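Local coordinates for putative oxidoreductase (Yersinia pestis, PDB 3KUX), which is a putative oxidoreductase that probably binds a nicotinamide adenine dinucleotide cofactor through its Rossmann-fold domain, its substrate and reaction being unknown, at residues A[303-308]-A[319-324]. Numbering follows the deposited sequence.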
loop_
_atom_site.group_PDB
_atom_site.type_symbol
_atom_site.label_atom_id
_atom_site.label_comp_id
_atom_site.label_asym_id
_atom_site.label_seq_id
_atom_site.Cartn_x
_atom_site.Cartn_y
_atom_site.Cartn_z
ATOM N N PRO A 303 -9.368 -1.092 7.164
ATOM C CA PRO A 303 -10.101 -2.335 7.447
ATOM C C PRO A 303 -10.806 -2.901 6.218
ATOM O O PRO A 303 -11.038 -4.106 6.143
ATOM C CB PRO A 303 -11.136 -1.915 8.499
ATOM C CG PRO A 303 -10.577 -0.679 9.122
ATOM C CD PRO A 303 -9.805 0.019 8.029
ATOM N N ALA A 304 -11.147 -2.046 5.262
ATOM C CA ALA A 304 -11.796 -2.516 4.045
ATOM C C ALA A 304 -10.981 -3.617 3.358
ATOM O O ALA A 304 -11.544 -4.492 2.694
ATOM C CB ALA A 304 -12.058 -1.358 3.085
ATOM N N TYR A 305 -9.660 -3.574 3.520
ATOM C CA TYR A 305 -8.777 -4.553 2.881
ATOM C C TYR A 305 -9.026 -5.960 3.397
ATOM O O TYR A 305 -9.324 -6.873 2.625
ATOM C CB TYR A 305 -7.301 -4.198 3.086
ATOM C CG TYR A 305 -6.360 -5.229 2.501
ATOM C CD1 TYR A 305 -6.094 -5.255 1.140
ATOM C CD2 TYR A 305 -5.748 -6.189 3.309
ATOM C CE1 TYR A 305 -5.236 -6.197 0.592
ATOM C CE2 TYR A 305 -4.894 -7.139 2.772
ATOM C CZ TYR A 305 -4.640 -7.136 1.409
ATOM O OH TYR A 305 -3.790 -8.070 0.851
ATOM N N TYR A 306 -8.889 -6.137 4.706
ATOM C CA TYR A 306 -9.074 -7.450 5.308
ATOM C C TYR A 306 -10.516 -7.950 5.219
ATOM O O TYR A 306 -10.756 -9.137 5.008
ATOM C CB TYR A 306 -8.535 -7.480 6.743
ATOM C CG TYR A 306 -7.055 -7.760 6.766
ATOM C CD1 TYR A 306 -6.577 -9.048 6.574
ATOM C CD2 TYR A 306 -6.133 -6.738 6.933
ATOM C CE1 TYR A 306 -5.221 -9.316 6.573
ATOM C CE2 TYR A 306 -4.774 -6.995 6.929
ATOM C CZ TYR A 306 -4.324 -8.287 6.751
ATOM O OH TYR A 306 -2.972 -8.559 6.746
ATOM N N ALA A 307 -11.475 -7.046 5.358
ATOM C CA ALA A 307 -12.856 -7.422 5.155
ATOM C C ALA A 307 -13.002 -7.913 3.720
ATOM O O ALA A 307 -13.795 -8.808 3.435
ATOM C CB ALA A 307 -13.780 -6.243 5.423
ATOM N N GLY A 308 -12.217 -7.326 2.822
ATOM C CA GLY A 308 -12.216 -7.732 1.423
ATOM C C GLY A 308 -11.547 -9.081 1.249
ATOM O O GLY A 308 -11.991 -9.911 0.456
ATOM N N ASN A 319 -10.825 -10.449 -5.110
ATOM C CA ASN A 319 -9.584 -10.150 -4.408
ATOM C C ASN A 319 -9.327 -8.636 -4.407
ATOM O O ASN A 319 -9.274 -8.008 -5.468
ATOM C CB ASN A 319 -8.429 -10.902 -5.074
ATOM C CG ASN A 319 -7.124 -10.779 -4.309
ATOM O OD1 ASN A 319 -6.900 -9.811 -3.577
ATOM N ND2 ASN A 319 -6.246 -11.760 -4.487
ATOM N N PRO A 320 -9.167 -8.044 -3.212
ATOM C CA PRO A 320 -9.016 -6.593 -3.072
ATOM C C PRO A 320 -7.790 -6.079 -3.821
ATOM O O PRO A 320 -7.811 -4.974 -4.363
ATOM C CB PRO A 320 -8.826 -6.392 -1.563
ATOM C CG PRO A 320 -9.268 -7.657 -0.931
ATOM C CD PRO A 320 -9.027 -8.743 -1.924
ATOM N N VAL A 321 -6.730 -6.881 -3.835
ATOM C CA VAL A 321 -5.507 -6.542 -4.550
ATOM C C VAL A 321 -4.866 -7.811 -5.097
ATOM O O VAL A 321 -4.107 -8.490 -4.398
ATOM C CB VAL A 321 -4.493 -5.806 -3.649
ATOM C CG1 VAL A 321 -3.171 -5.644 -4.367
ATOM C CG2 VAL A 321 -5.038 -4.457 -3.225
ATOM N N PRO A 322 -5.181 -8.144 -6.353
ATOM C CA PRO A 322 -4.618 -9.305 -7.018
ATOM C C PRO A 322 -3.107 -9.181 -7.172
ATOM O O PRO A 322 -2.586 -8.077 -7.360
ATOM C CB PRO A 322 -5.281 -9.272 -8.399
ATOM C CG PRO A 322 -6.510 -8.446 -8.222
ATOM C CD PRO A 322 -6.142 -7.425 -7.206
ATOM N N ALA A 323 -2.416 -10.315 -7.093
ATOM C CA ALA A 323 -0.984 -10.366 -7.347
ATOM C C ALA A 323 -0.693 -9.692 -8.678
ATOM O O ALA A 323 0.242 -8.903 -8.792
ATOM C CB ALA A 323 -0.505 -11.808 -7.360
ATOM N N THR A 324 -1.507 -10.011 -9.679
ATOM C CA THR A 324 -1.421 -9.384 -10.995
ATOM C C THR A 324 -1.076 -7.901 -10.923
ATOM O O THR A 324 -0.170 -7.428 -11.613
ATOM C CB THR A 324 -2.750 -9.538 -11.761
ATOM O OG1 THR A 324 -2.726 -10.757 -12.510
ATOM C CG2 THR A 324 -2.970 -8.365 -12.716
#
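P320 turns the CG corner of its ring to the backbone of one turn of helix 303-313, between Y305 and G308. P320 CG does the touching there, 3.5 Å from G308 C and 3.6 Å from Y305 O; since G308 has no side chain, the proline meets bare helix backbone.

The apolar side-chain contacts belong to the Y305 ring. With CG anti to the backbone N (chi1 177°), the ring reaches out from the helix and crosses the side chains of P320 and V321 at about a right angle. P320 CB approaches Y305 CD1 obliquely at 4.0 Å, while V321 CG2 lies at the ring edge, 4.2 Å from Y305 CE1. The direct contact between the two segments is thus van der Waals packing.

Polar order lies within the loop: V321 N donates to N319 OD1 at 2.9 Å in a somewhat bent bond, an Asx turn, with the donor 35° out of the carbonyl plane. S122 OG lies within hydrogen-bonding distance of Y305 OH, N319 OD1 and V321 O; its single proton can serve the two carbonyl acceptors only in turn or shared.

The contact joins helix 303-313 to the loop leading into helix 323-342, where P322 is the N-cap residue. Both lie against the Rossmann-type parallel sheet: N319 ND2 bonds L121 O on strand 121-123, Y305 meets F124 edge-to-face, and Y305 and Y306 touch V95 on strand 93-96.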